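Long-range contacts in uncharacterized protein (PDB 2PH0), which probably acts as a cytosolic heme carrier, as a HutX-type member of the ChuX/HutX heme-utilisation family: residues M3-L8 / F29-A34; T54-G59 / L78-H83; E60-S65 / E73-L78; S104-A109 / F126-A131. One frame throughout, in Å; residues are numbered along the deposited sequence.

Contact 1 (M3-L8 / F29-A34)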
loop_
_atom_site.group_PDB
_atom_site.type_symbol
_atom_site.label_atom_id
_atom_site.label_comp_id
_atom_site.label_asym_id
_atom_site.label_seq_id
_atom_site.Cartn_x
_atom_site.Cartn_y
_atom_site.Cartn_z
HETATM N N MSE B 3 -9.466 -25.068 20.213
HETATM C CA MSE B 3 -8.241 -25.228 19.436
HETATM C C MSE B 3 -7.395 -23.963 19.570
HETATM O O MSE B 3 -7.880 -22.864 19.306
HETATM C CB MSE B 3 -8.602 -25.467 17.973
HETATM C CG MSE B 3 -7.429 -25.581 17.023
HETATM SE SE MSE B 3 -8.081 -26.017 15.256
HETATM C CE MSE B 3 -8.970 -24.347 14.857
ATOM N N THR B 4 -6.140 -24.124 19.984
ATOM C CA THR B 4 -5.241 -22.986 20.165
ATOM C C THR B 4 -4.649 -22.536 18.843
ATOM O O THR B 4 -4.602 -23.297 17.885
ATOM C CB THR B 4 -4.064 -23.331 21.094
ATOM O OG1 THR B 4 -3.220 -24.298 20.454
ATOM C CG2 THR B 4 -4.574 -23.894 22.417
ATOM N N LEU B 5 -4.198 -21.286 18.797
ATOM C CA LEU B 5 -3.589 -20.749 17.594
ATOM C C LEU B 5 -2.448 -21.656 17.129
ATOM O O LEU B 5 -2.287 -21.929 15.939
ATOM C CB LEU B 5 -3.047 -19.347 17.885
ATOM C CG LEU B 5 -2.307 -18.594 16.780
ATOM C CD1 LEU B 5 -3.210 -18.442 15.559
ATOM C CD2 LEU B 5 -1.883 -17.228 17.305
ATOM N N ASN B 6 -1.648 -22.118 18.081
ATOM C CA ASN B 6 -0.525 -22.975 17.745
ATOM C C ASN B 6 -0.991 -24.283 17.106
ATOM O O ASN B 6 -0.421 -24.729 16.121
ATOM C CB ASN B 6 0.303 -23.258 18.996
ATOM C CG ASN B 6 1.751 -23.550 18.676
ATOM O OD1 ASN B 6 2.143 -24.705 18.497
ATOM N ND2 ASN B 6 2.558 -22.496 18.587
ATOM N N GLU B 7 -2.033 -24.889 17.662
ATOM C CA GLU B 7 -2.543 -26.145 17.118
ATOM C C GLU B 7 -3.121 -25.957 15.721
ATOM O O GLU B 7 -2.985 -26.827 14.859
ATOM C CB GLU B 7 -3.612 -26.722 18.044
ATOM C CG GLU B 7 -3.089 -27.092 19.422
ATOM C CD GLU B 7 -4.185 -27.578 20.345
ATOM O OE1 GLU B 7 -5.233 -26.902 20.421
ATOM O OE2 GLU B 7 -3.998 -28.627 20.999
ATOM N N LEU B 8 -3.773 -24.822 15.495
ATOM C CA LEU B 8 -4.353 -24.557 14.188
ATOM C C LEU B 8 -3.270 -24.434 13.125
ATOM O O LEU B 8 -3.385 -24.993 12.036
ATOM C CB LEU B 8 -5.177 -23.261 14.210
ATOM C CG LEU B 8 -5.629 -22.793 12.824
ATOM C CD1 LEU B 8 -6.543 -23.848 12.207
ATOM C CD2 LEU B 8 -6.343 -21.455 12.934
ATOM N N PHE B 29 1.383 -10.391 13.308
ATOM C CA PHE B 29 2.678 -10.849 13.801
ATOM C C PHE B 29 2.521 -11.976 14.812
ATOM O O PHE B 29 3.337 -12.900 14.854
ATOM C CB PHE B 29 3.480 -9.726 14.457
ATOM C CG PHE B 29 4.843 -10.174 14.934
ATOM C CD1 PHE B 29 5.812 -10.579 14.018
ATOM C CD2 PHE B 29 5.137 -10.235 16.293
ATOM C CE1 PHE B 29 7.056 -11.039 14.447
ATOM C CE2 PHE B 29 6.381 -10.693 16.734
ATOM C CZ PHE B 29 7.341 -11.096 15.808
ATOM N N ALA B 30 1.481 -11.889 15.633
ATOM C CA ALA B 30 1.227 -12.917 16.639
ATOM C C ALA B 30 1.052 -14.270 15.945
ATOM O O ALA B 30 1.597 -15.285 16.387
ATOM C CB ALA B 30 -0.022 -12.562 17.450
ATOM N N VAL B 31 0.300 -14.273 14.848
ATOM C CA VAL B 31 0.073 -15.491 14.087
ATOM C C VAL B 31 1.374 -16.000 13.470
ATOM O O VAL B 31 1.689 -17.182 13.568
ATOM C CB VAL B 31 -0.961 -15.259 12.962
ATOM C CG1 VAL B 31 -1.162 -16.527 12.166
ATOM C CG2 VAL B 31 -2.276 -14.802 13.567
ATOM N N VAL B 32 2.137 -15.104 12.848
ATOM C CA VAL B 32 3.396 -15.488 12.211
ATOM C C VAL B 32 4.415 -16.037 13.201
ATOM O O VAL B 32 5.129 -17.004 12.909
ATOM C CB VAL B 32 3.986 -14.289 11.442
ATOM C CG1 VAL B 32 5.385 -14.604 10.933
ATOM C CG2 VAL B 32 3.063 -13.953 10.277
ATOM N N GLU B 33 4.462 -15.418 14.375
ATOM C CA GLU B 33 5.365 -15.800 15.453
ATOM C C GLU B 33 5.043 -17.209 15.949
ATOM O O GLU B 33 5.895 -17.891 16.528
ATOM C CB GLU B 33 5.208 -14.784 16.589
ATOM C CG GLU B 33 6.039 -15.006 17.821
ATOM C CD GLU B 33 5.923 -13.836 18.780
ATOM O OE1 GLU B 33 4.791 -13.541 19.237
ATOM O OE2 GLU B 33 6.963 -13.207 19.071
ATOM N N ALA B 34 3.807 -17.636 15.717
ATOM C CA ALA B 34 3.349 -18.952 16.145
ATOM C C ALA B 34 3.482 -20.035 15.077
ATOM O O ALA B 34 3.185 -21.200 15.336
ATOM C CB ALA B 34 1.904 -18.865 16.600
HETATM O O HOH W 1 2.239 -24.341 14.866
HETATM O O HOH W 2 4.216 -23.418 16.079
#

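Contact 2 (T54-G59 / L78-H83)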
loop_
_atom_site.group_PDB
_atom_site.type_symbol
_atom_site.label_atom_id
_atom_site.label_comp_id
_atom_site.label_asym_id
_atom_site.label_seq_id
_atom_site.Cartn_x
_atom_site.Cartn_y
_atom_site.Cartn_z
ATOM N N THR B 54 19.193 -6.674 -0.450
ATOM C CA THR B 54 19.353 -8.010 -1.016
ATOM C C THR B 54 18.209 -8.371 -1.965
ATOM O O THR B 54 18.445 -8.790 -3.101
ATOM C CB THR B 54 19.431 -9.068 0.093
ATOM O OG1 THR B 54 20.494 -8.733 0.990
ATOM C CG2 THR B 54 19.697 -10.443 -0.499
ATOM N N ILE B 55 16.971 -8.196 -1.514
ATOM C CA ILE B 55 15.833 -8.529 -2.359
ATOM C C ILE B 55 15.889 -7.698 -3.635
ATOM O O ILE B 55 15.491 -8.158 -4.710
ATOM C CB ILE B 55 14.483 -8.291 -1.627
ATOM C CG1 ILE B 55 14.433 -9.108 -0.336
ATOM C CG2 ILE B 55 13.316 -8.694 -2.536
ATOM C CD1 ILE B 55 13.260 -8.760 0.580
ATOM N N ALA B 56 16.429 -6.488 -3.524
ATOM C CA ALA B 56 16.537 -5.596 -4.672
ATOM C C ALA B 56 17.437 -6.162 -5.775
ATOM O O ALA B 56 17.564 -5.564 -6.844
ATOM C CB ALA B 56 17.051 -4.236 -4.224
ATOM N N THR B 57 18.049 -7.313 -5.517
ATOM C CA THR B 57 18.930 -7.951 -6.500
ATOM C C THR B 57 18.349 -9.271 -7.014
ATOM O O THR B 57 18.986 -9.962 -7.807
ATOM C CB THR B 57 20.329 -8.268 -5.901
ATOM O OG1 THR B 57 20.216 -9.310 -4.924
ATOM C CG2 THR B 57 20.923 -7.041 -5.237
ATOM N N TRP B 58 17.140 -9.610 -6.573
ATOM C CA TRP B 58 16.495 -10.869 -6.959
ATOM C C TRP B 58 15.661 -10.862 -8.230
ATOM O O TRP B 58 15.087 -11.889 -8.594
ATOM C CB TRP B 58 15.599 -11.374 -5.825
ATOM C CG TRP B 58 16.316 -11.712 -4.563
ATOM C CD1 TRP B 58 17.662 -11.706 -4.356
ATOM C CD2 TRP B 58 15.719 -12.079 -3.317
ATOM N NE1 TRP B 58 17.943 -12.042 -3.059
ATOM C CE2 TRP B 58 16.767 -12.278 -2.396
ATOM C CE3 TRP B 58 14.396 -12.259 -2.888
ATOM C CZ2 TRP B 58 16.539 -12.646 -1.066
ATOM C CZ3 TRP B 58 14.163 -12.626 -1.568
ATOM C CH2 TRP B 58 15.234 -12.814 -0.669
ATOM N N GLY B 59 15.584 -9.730 -8.915
ATOM C CA GLY B 59 14.772 -9.684 -10.115
ATOM C C GLY B 59 13.340 -9.339 -9.744
ATOM O O GLY B 59 13.086 -8.867 -8.640
ATOM N N LEU B 78 12.467 -4.812 -7.124
ATOM C CA LEU B 78 12.420 -3.914 -5.981
ATOM C C LEU B 78 13.421 -2.769 -6.155
ATOM O O LEU B 78 14.614 -2.991 -6.356
ATOM C CB LEU B 78 12.724 -4.698 -4.705
ATOM C CG LEU B 78 12.027 -4.212 -3.434
ATOM C CD1 LEU B 78 10.515 -4.253 -3.624
ATOM C CD2 LEU B 78 12.444 -5.080 -2.264
ATOM N N PRO B 79 12.942 -1.520 -6.100
ATOM C CA PRO B 79 13.872 -0.402 -6.260
ATOM C C PRO B 79 14.766 -0.206 -5.045
ATOM O O PRO B 79 14.360 -0.462 -3.919
ATOM C CB PRO B 79 12.940 0.786 -6.490
ATOM C CG PRO B 79 11.730 0.415 -5.699
ATOM C CD PRO B 79 11.550 -1.042 -6.041
ATOM N N THR B 80 15.991 0.247 -5.280
ATOM C CA THR B 80 16.913 0.502 -4.183
ATOM C C THR B 80 16.549 1.865 -3.585
ATOM O O THR B 80 15.782 2.622 -4.183
ATOM C CB THR B 80 18.369 0.524 -4.684
ATOM O OG1 THR B 80 18.465 1.369 -5.834
ATOM C CG2 THR B 80 18.819 -0.883 -5.065
ATOM N N GLY B 81 17.082 2.185 -2.413
ATOM C CA GLY B 81 16.757 3.467 -1.813
ATOM C C GLY B 81 17.825 4.068 -0.920
ATOM O O GLY B 81 18.825 3.423 -0.608
ATOM N N THR B 82 17.593 5.310 -0.506
ATOM C CA THR B 82 18.506 6.046 0.361
ATOM C C THR B 82 17.737 6.642 1.535
ATOM O O THR B 82 16.554 6.968 1.408
ATOM C CB THR B 82 19.198 7.192 -0.410
ATOM O OG1 THR B 82 19.998 7.966 0.491
ATOM C CG2 THR B 82 18.164 8.099 -1.051
ATOM N N HIS B 83 18.417 6.789 2.670
ATOM C CA HIS B 83 17.818 7.345 3.882
ATOM C C HIS B 83 18.003 8.857 3.981
ATOM O O HIS B 83 19.079 9.384 3.698
ATOM C CB HIS B 83 18.437 6.695 5.127
ATOM C CG HIS B 83 18.077 5.251 5.309
ATOM N ND1 HIS B 83 16.820 4.841 5.698
ATOM C CD2 HIS B 83 18.819 4.125 5.185
ATOM C CE1 HIS B 83 16.805 3.525 5.810
ATOM N NE2 HIS B 83 18.005 3.065 5.504
HETATM O O HOH W 3 13.882 -7.093 -6.875
HETATM O O HOH W 4 16.779 -2.531 -7.901
#

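Contact 3 (E60-S65 / E73-L78)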
loop_
_atom_site.group_PDB
_atom_site.type_symbol
_atom_site.label_atom_id
_atom_site.label_comp_id
_atom_site.label_asym_id
_atom_site.label_seq_id
_atom_site.Cartn_x
_atom_site.Cartn_y
_atom_site.Cartn_z
ATOM N N GLU B 60 12.401 -9.593 -10.648
ATOM C CA GLU B 60 10.999 -9.268 -10.404
ATOM C C GLU B 60 10.331 -10.045 -9.272
ATOM O O GLU B 60 10.386 -11.272 -9.213
ATOM C CB GLU B 60 10.194 -9.449 -11.690
ATOM C CG GLU B 60 8.722 -9.085 -11.571
ATOM C CD GLU B 60 8.037 -9.023 -12.925
ATOM O OE1 GLU B 60 8.329 -8.081 -13.693
ATOM O OE2 GLU B 60 7.219 -9.922 -13.221
ATOM N N VAL B 61 9.703 -9.301 -8.373
ATOM C CA VAL B 61 8.981 -9.864 -7.238
ATOM C C VAL B 61 7.639 -9.146 -7.204
ATOM O O VAL B 61 7.371 -8.287 -8.045
ATOM C CB VAL B 61 9.732 -9.611 -5.901
ATOM C CG1 VAL B 61 11.026 -10.405 -5.864
ATOM C CG2 VAL B 61 10.029 -8.133 -5.741
ATOM N N THR B 62 6.783 -9.512 -6.255
ATOM C CA THR B 62 5.482 -8.865 -6.138
ATOM C C THR B 62 5.377 -8.217 -4.768
ATOM O O THR B 62 5.375 -8.918 -3.751
ATOM C CB THR B 62 4.322 -9.874 -6.285
ATOM O OG1 THR B 62 4.314 -10.421 -7.613
ATOM C CG2 THR B 62 2.996 -9.186 -6.022
ATOM N N LEU B 63 5.319 -6.887 -4.729
ATOM C CA LEU B 63 5.185 -6.183 -3.454
ATOM C C LEU B 63 3.691 -5.993 -3.245
ATOM O O LEU B 63 2.980 -5.578 -4.156
ATOM C CB LEU B 63 5.901 -4.828 -3.484
ATOM C CG LEU B 63 5.830 -4.055 -2.160
ATOM C CD1 LEU B 63 7.077 -3.206 -1.983
ATOM C CD2 LEU B 63 4.579 -3.192 -2.136
ATOM N N ILE B 64 3.216 -6.303 -2.048
ATOM C CA ILE B 64 1.793 -6.219 -1.757
ATOM C C ILE B 64 1.496 -5.452 -0.484
ATOM O O ILE B 64 2.195 -5.609 0.521
ATOM C CB ILE B 64 1.184 -7.638 -1.584
ATOM C CG1 ILE B 64 1.307 -8.429 -2.885
ATOM C CG2 ILE B 64 -0.279 -7.542 -1.144
ATOM C CD1 ILE B 64 0.823 -9.863 -2.771
ATOM N N SER B 65 0.471 -4.608 -0.551
ATOM C CA SER B 65 -0.000 -3.857 0.603
ATOM C C SER B 65 -1.313 -4.572 0.900
ATOM O O SER B 65 -2.188 -4.635 0.040
ATOM C CB SER B 65 -0.296 -2.405 0.238
ATOM O OG SER B 65 -0.845 -1.741 1.362
ATOM N N GLU B 73 -1.308 -5.047 -5.253
ATOM C CA GLU B 73 -0.174 -5.874 -5.646
ATOM C C GLU B 73 0.579 -5.271 -6.820
ATOM O O GLU B 73 -0.027 -4.793 -7.767
ATOM C CB GLU B 73 -0.667 -7.261 -6.035
ATOM C CG GLU B 73 -1.556 -7.910 -5.005
ATOM C CD GLU B 73 -2.221 -9.157 -5.538
ATOM O OE1 GLU B 73 -1.536 -9.945 -6.225
ATOM O OE2 GLU B 73 -3.424 -9.349 -5.266
ATOM N N PHE B 74 1.904 -5.304 -6.761
ATOM C CA PHE B 74 2.694 -4.747 -7.848
ATOM C C PHE B 74 3.905 -5.592 -8.168
ATOM O O PHE B 74 4.762 -5.807 -7.311
ATOM C CB PHE B 74 3.148 -3.336 -7.511
ATOM C CG PHE B 74 3.602 -2.559 -8.712
ATOM C CD1 PHE B 74 4.940 -2.556 -9.094
ATOM C CD2 PHE B 74 2.680 -1.860 -9.488
ATOM C CE1 PHE B 74 5.355 -1.871 -10.234
ATOM C CE2 PHE B 74 3.085 -1.172 -10.634
ATOM C CZ PHE B 74 4.426 -1.179 -11.005
ATOM N N LYS B 75 3.977 -6.040 -9.416
ATOM C CA LYS B 75 5.073 -6.874 -9.884
ATOM C C LYS B 75 6.178 -6.063 -10.534
ATOM O O LYS B 75 5.968 -5.426 -11.566
ATOM C CB LYS B 75 4.581 -7.900 -10.909
ATOM C CG LYS B 75 3.687 -8.982 -10.362
ATOM C CD LYS B 75 3.867 -10.261 -11.164
ATOM C CE LYS B 75 5.277 -10.815 -10.990
ATOM N NZ LYS B 75 5.501 -12.069 -11.763
ATOM N N SER B 76 7.360 -6.098 -9.933
ATOM C CA SER B 76 8.508 -5.390 -10.473
ATOM C C SER B 76 9.734 -5.698 -9.644
ATOM O O SER B 76 9.645 -6.345 -8.597
ATOM C CB SER B 76 8.269 -3.876 -10.477
ATOM O OG SER B 76 8.102 -3.386 -9.162
ATOM N N GLU B 77 10.879 -5.238 -10.135
ATOM C CA GLU B 77 12.147 -5.421 -9.456
ATOM C C GLU B 77 12.081 -4.407 -8.324
ATOM O O GLU B 77 11.660 -3.275 -8.532
ATOM C CB GLU B 77 13.286 -5.095 -10.431
ATOM C CG GLU B 77 14.696 -5.247 -9.897
ATOM C CD GLU B 77 15.738 -4.989 -10.981
ATOM O OE1 GLU B 77 15.662 -3.930 -11.640
ATOM O OE2 GLU B 77 16.626 -5.839 -11.176
ATOM N N LEU B 78 12.467 -4.812 -7.124
ATOM C CA LEU B 78 12.420 -3.914 -5.981
ATOM C C LEU B 78 13.421 -2.769 -6.155
ATOM O O LEU B 78 14.614 -2.991 -6.356
ATOM C CB LEU B 78 12.724 -4.698 -4.705
ATOM C CG LEU B 78 12.027 -4.212 -3.434
ATOM C CD1 LEU B 78 10.515 -4.253 -3.624
ATOM C CD2 LEU B 78 12.444 -5.080 -2.264
#

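Contact 4 (S104-A109 / F126-A131)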
loop_
_atom_site.group_PDB
_atom_site.type_symbol
_atom_site.label_atom_id
_atom_site.label_comp_id
_atom_site.label_asym_id
_atom_site.label_seq_id
_atom_site.Cartn_x
_atom_site.Cartn_y
_atom_site.Cartn_z
ATOM N N SER B 104 9.780 2.402 11.713
ATOM C CA SER B 104 8.580 1.577 11.730
ATOM C C SER B 104 8.734 0.062 11.774
ATOM O O SER B 104 7.988 -0.612 12.489
ATOM C CB SER B 104 7.680 1.957 10.552
ATOM O OG SER B 104 7.128 3.244 10.753
ATOM N N CYS B 105 9.695 -0.479 11.037
ATOM C CA CYS B 105 9.847 -1.935 11.012
ATOM C C CYS B 105 10.465 -2.523 12.276
ATOM O O CYS B 105 11.607 -2.235 12.615
ATOM C CB CYS B 105 10.654 -2.363 9.792
ATOM S SG CYS B 105 10.708 -4.168 9.600
ATOM N N GLN B 106 9.700 -3.360 12.966
ATOM C CA GLN B 106 10.169 -3.979 14.201
ATOM C C GLN B 106 10.424 -5.477 14.068
ATOM O O GLN B 106 11.172 -6.064 14.862
ATOM C CB GLN B 106 9.158 -3.738 15.327
ATOM C CG GLN B 106 9.034 -2.291 15.761
ATOM C CD GLN B 106 10.364 -1.678 16.161
ATOM O OE1 GLN B 106 11.056 -2.189 17.041
ATOM N NE2 GLN B 106 10.727 -0.572 15.514
ATOM N N HIS B 107 9.803 -6.095 13.069
ATOM C CA HIS B 107 9.958 -7.529 12.844
ATOM C C HIS B 107 9.930 -7.851 11.358
ATOM O O HIS B 107 9.255 -7.180 10.572
ATOM C CB HIS B 107 8.830 -8.305 13.529
ATOM C CG HIS B 107 8.768 -8.109 15.013
ATOM N ND1 HIS B 107 9.733 -8.593 15.870
ATOM C CD2 HIS B 107 7.858 -7.475 15.788
ATOM C CE1 HIS B 107 9.420 -8.264 17.110
ATOM N NE2 HIS B 107 8.287 -7.586 17.089
ATOM N N ILE B 108 10.680 -8.875 10.972
ATOM C CA ILE B 108 10.714 -9.309 9.583
ATOM C C ILE B 108 10.557 -10.820 9.607
ATOM O O ILE B 108 11.161 -11.502 10.438
ATOM C CB ILE B 108 12.043 -8.936 8.893
ATOM C CG1 ILE B 108 12.219 -7.411 8.884
ATOM C CG2 ILE B 108 12.052 -9.465 7.457
ATOM C CD1 ILE B 108 13.501 -6.925 8.210
ATOM N N ALA B 109 9.733 -11.347 8.711
ATOM C CA ALA B 109 9.521 -12.789 8.669
ATOM C C ALA B 109 9.675 -13.348 7.268
ATOM O O ALA B 109 9.212 -12.752 6.287
ATOM C CB ALA B 109 8.123 -13.137 9.210
ATOM N N PHE B 126 6.826 -6.050 9.499
ATOM C CA PHE B 126 5.848 -5.669 10.519
ATOM C C PHE B 126 6.209 -4.420 11.319
ATOM O O PHE B 126 7.376 -4.174 11.607
ATOM C CB PHE B 126 5.691 -6.799 11.544
ATOM C CG PHE B 126 5.312 -8.127 10.956
ATOM C CD1 PHE B 126 3.975 -8.506 10.864
ATOM C CD2 PHE B 126 6.293 -9.020 10.544
ATOM C CE1 PHE B 126 3.619 -9.762 10.378
ATOM C CE2 PHE B 126 5.943 -10.283 10.051
ATOM C CZ PHE B 126 4.607 -10.648 9.972
ATOM N N ASN B 127 5.190 -3.657 11.709
ATOM C CA ASN B 127 5.413 -2.473 12.529
ATOM C C ASN B 127 5.268 -2.887 14.001
ATOM O O ASN B 127 5.072 -4.068 14.306
ATOM C CB ASN B 127 4.414 -1.351 12.179
ATOM C CG ASN B 127 2.963 -1.762 12.364
ATOM O OD1 ASN B 127 2.652 -2.682 13.120
ATOM N ND2 ASN B 127 2.061 -1.057 11.686
ATOM N N ALA B 128 5.358 -1.922 14.911
ATOM C CA ALA B 128 5.262 -2.214 16.339
ATOM C C ALA B 128 3.923 -2.797 16.769
ATOM O O ALA B 128 3.857 -3.549 17.743
ATOM C CB ALA B 128 5.571 -0.955 17.153
ATOM N N ASN B 129 2.856 -2.457 16.053
ATOM C CA ASN B 129 1.532 -2.977 16.386
ATOM C C ASN B 129 1.300 -4.392 15.869
ATOM O O ASN B 129 0.247 -4.974 16.114
ATOM C CB ASN B 129 0.435 -2.062 15.843
ATOM C CG ASN B 129 0.360 -0.744 16.580
ATOM O OD1 ASN B 129 0.468 -0.701 17.805
ATOM N ND2 ASN B 129 0.160 0.340 15.840
ATOM N N GLY B 130 2.272 -4.931 15.136
ATOM C CA GLY B 130 2.144 -6.287 14.631
ATOM C C GLY B 130 1.425 -6.439 13.307
ATOM O O GLY B 130 1.088 -7.557 12.917
ATOM N N ALA B 131 1.182 -5.328 12.615
ATOM C CA ALA B 131 0.515 -5.376 11.324
ATOM C C ALA B 131 1.572 -5.390 10.228
ATOM O O ALA B 131 2.690 -4.917 10.432
ATOM C CB ALA B 131 -0.398 -4.168 11.153
HETATM O O HOH W 5 6.111 0.852 14.249
#

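Contact 1 (M3-L8 / F29-A34)
L5 and N6, in the first turn of helix 5-10, meet A30, V31 and A34 of segment 29-34. This is a small helix-against-helix contact at the protein surface, burying 189 Å² in total. L5 carries its apolar part. Its CG is anti to the backbone N (chi1 178°); of the methyls beyond it, L5 CD2 lies 4.2 Å from A34 CB and 4.1 Å from V31 CA. The other methyl, L5 CD1, faces V31 CG2 at 4.3 Å, so one leucine fork touches both a side chain and the helix backbone.

The polar side is mediated by water. One water donates to A34 O at 2.6 Å and accepts a weak bond from N6 ND2. A second donates to N6 O at 3.0 Å and, weakly, to A34 O. The carbonyl of A34 is therefore met by two waters that both lead back to N6.

Further out, helix 17-23 and the loop after it touch both segments: L5 rests on I20 and Y24, V31 on A21 and T26, while M3 O bonds to Y24 OH. The start of helix 5-10 is fixed by a capping box. E7 N donates to T4 OG1 at 3.1 Å; in return T4 N donates at 3.0 Å, almost straight (175°), to the anti side of E7 OE1, 16° out of the carboxylate plane.

Contact 2 (T54-G59 / L78-H83)
I55, which packs on L78, also lies against the W58 indole: I55 CA sits 3.7 Å above the centre of one ring face, and T54 C lies over the same face nearer the rim. A153, F154 and L157 of helix 148-160 also touch the W58 side chain, which takes no part in the packing on L78.

Across the contact, I55 and L78 cross obliquely. I55 CG2, anti to the backbone N, approaches L78 CD2 to 3.7 Å, and I55 CB follows at 3.9 Å from the same methyl. The L78 chi1 of -148° lies well away from a staggered value, which suggests some accommodation to its surroundings, among them I136 and L96. A56 fills the next position: its CB is 3.5 Å from L78 O and 3.9 Å from T80 CG2, so a single methyl touches both a carbonyl and a side chain.

Water joins the two backbones. One molecule donates to I55 O (2.9 Å) and G59 O (2.6 Å) and accepts from L78 N (2.7 Å), a three-way bridge; another donates to L78 O and, weakly, to A56 O.

I55 O also accepts from W58 N, closing a type I beta turn. The whole is a turn leaving helix 48-55, held by apolar packing and waters to the link that leads into strand 81-84 of the three-stranded sheet of this ChuX/HutX-family protein.

Contact 3 (E60-S65 / E73-L78)
E60 CG stands anti to the backbone N (chi1 -178°) and the chain runs on extended to K75, where the lysine's chi3 (65°) turns CE toward E60 OE2. Their side chains cross at about a right angle, and E60 OE2 forms a salt bridge with K75 NZ at 3.1 Å, weak as a hydrogen bond. T62 OG1 touches the aliphatic part of the same lysine, 3.2 Å from K75 CG. On the face that carries T62 and K75, I64 and E73 lie side by side, with I64 CG1 3.6 Å from E73 CG.

The backbones form an antiparallel hairpin, strand directions 164° apart. V61 and S76, where the chain turns a corner, make one hydrogen-bonded pair: S76 N to V61 O 2.9 Å, V61 N to S76 O 3.0 Å. L63 and F74 form the next, with F74 N to L63 O at 2.8 Å. L63 CD1 meets L78 CD1, beyond that corner, at 4.0 Å.

Strand 60-66 pairs on its other side with strand 132-137, and W52 of helix 48-55 packs on L63 and L78. Strand 70-75 is outermost within the chain, but E73 and F74 pair antiparallel with a strand of the second subunit, continuing the sheet across the interface.

Contact 4 (S104-A109 / F126-A131)
Q106 and H107 both face F126, a classic beta bulge where strand 107-115 meets the end of strand 118-126. F126 O accepts both amides: Q106 N at 2.8 Å and, weakly, H107 N at 3.4 Å. The reciprocal bond, F126 N to H107 O, is 2.9 Å and nearly straight (170°).

The F126 ring presents its edge to the opposite strand. A109 CB lies in the ring plane, 3.7 Å from F126 CE2, and H107 C also sits at the edge. F29 makes an edge-to-face contact with this ring and stacks on that of H107, while V32 of helix 28-33 packs on both F126 and A109.

Beyond the bulge S104 O receives a CA-H...O contact from N127 CA at 3.2 Å. A water bridges onward, donating to S104 O (3.0 Å) and accepting from A128 N (2.9 Å). The polar ends of S104 and N127 both bond to D69 of the second subunit, tying this corner to the dimer interface.

N127 begins a type I turn to G130. Its CG stands between the backbone N and the carbonyl carbon (chi1 59°), and N127 OD1 accepts A131 N at 3.1 Å, the donor 40° out of the plane of the N127 side-chain carbonyl.

Overall arrangement
Contact 1 comes first along the chain; contact 3 is nested inside the loop closed by contact 2, and contact 4 follows. Contacts 2 and 3 have centres 11 Å apart and share L78, joining helix 48-55 to the hairpin of strands 60-66 and 70-75. Contacts 1 and 4, with centres 17 Å apart, touch through helix 28-33, where F29 N probably bonds to G130 O. Contacts 1 and 2 lie on opposite sides of the chain's centre, 31 Å between centres. Contacts 3 and 4 reach the same six-stranded sheet, 19 Å between centres, and both touch the second subunit, so its edge strand and the loops before strand 107-115 and after 118-126 contribute to the dimer.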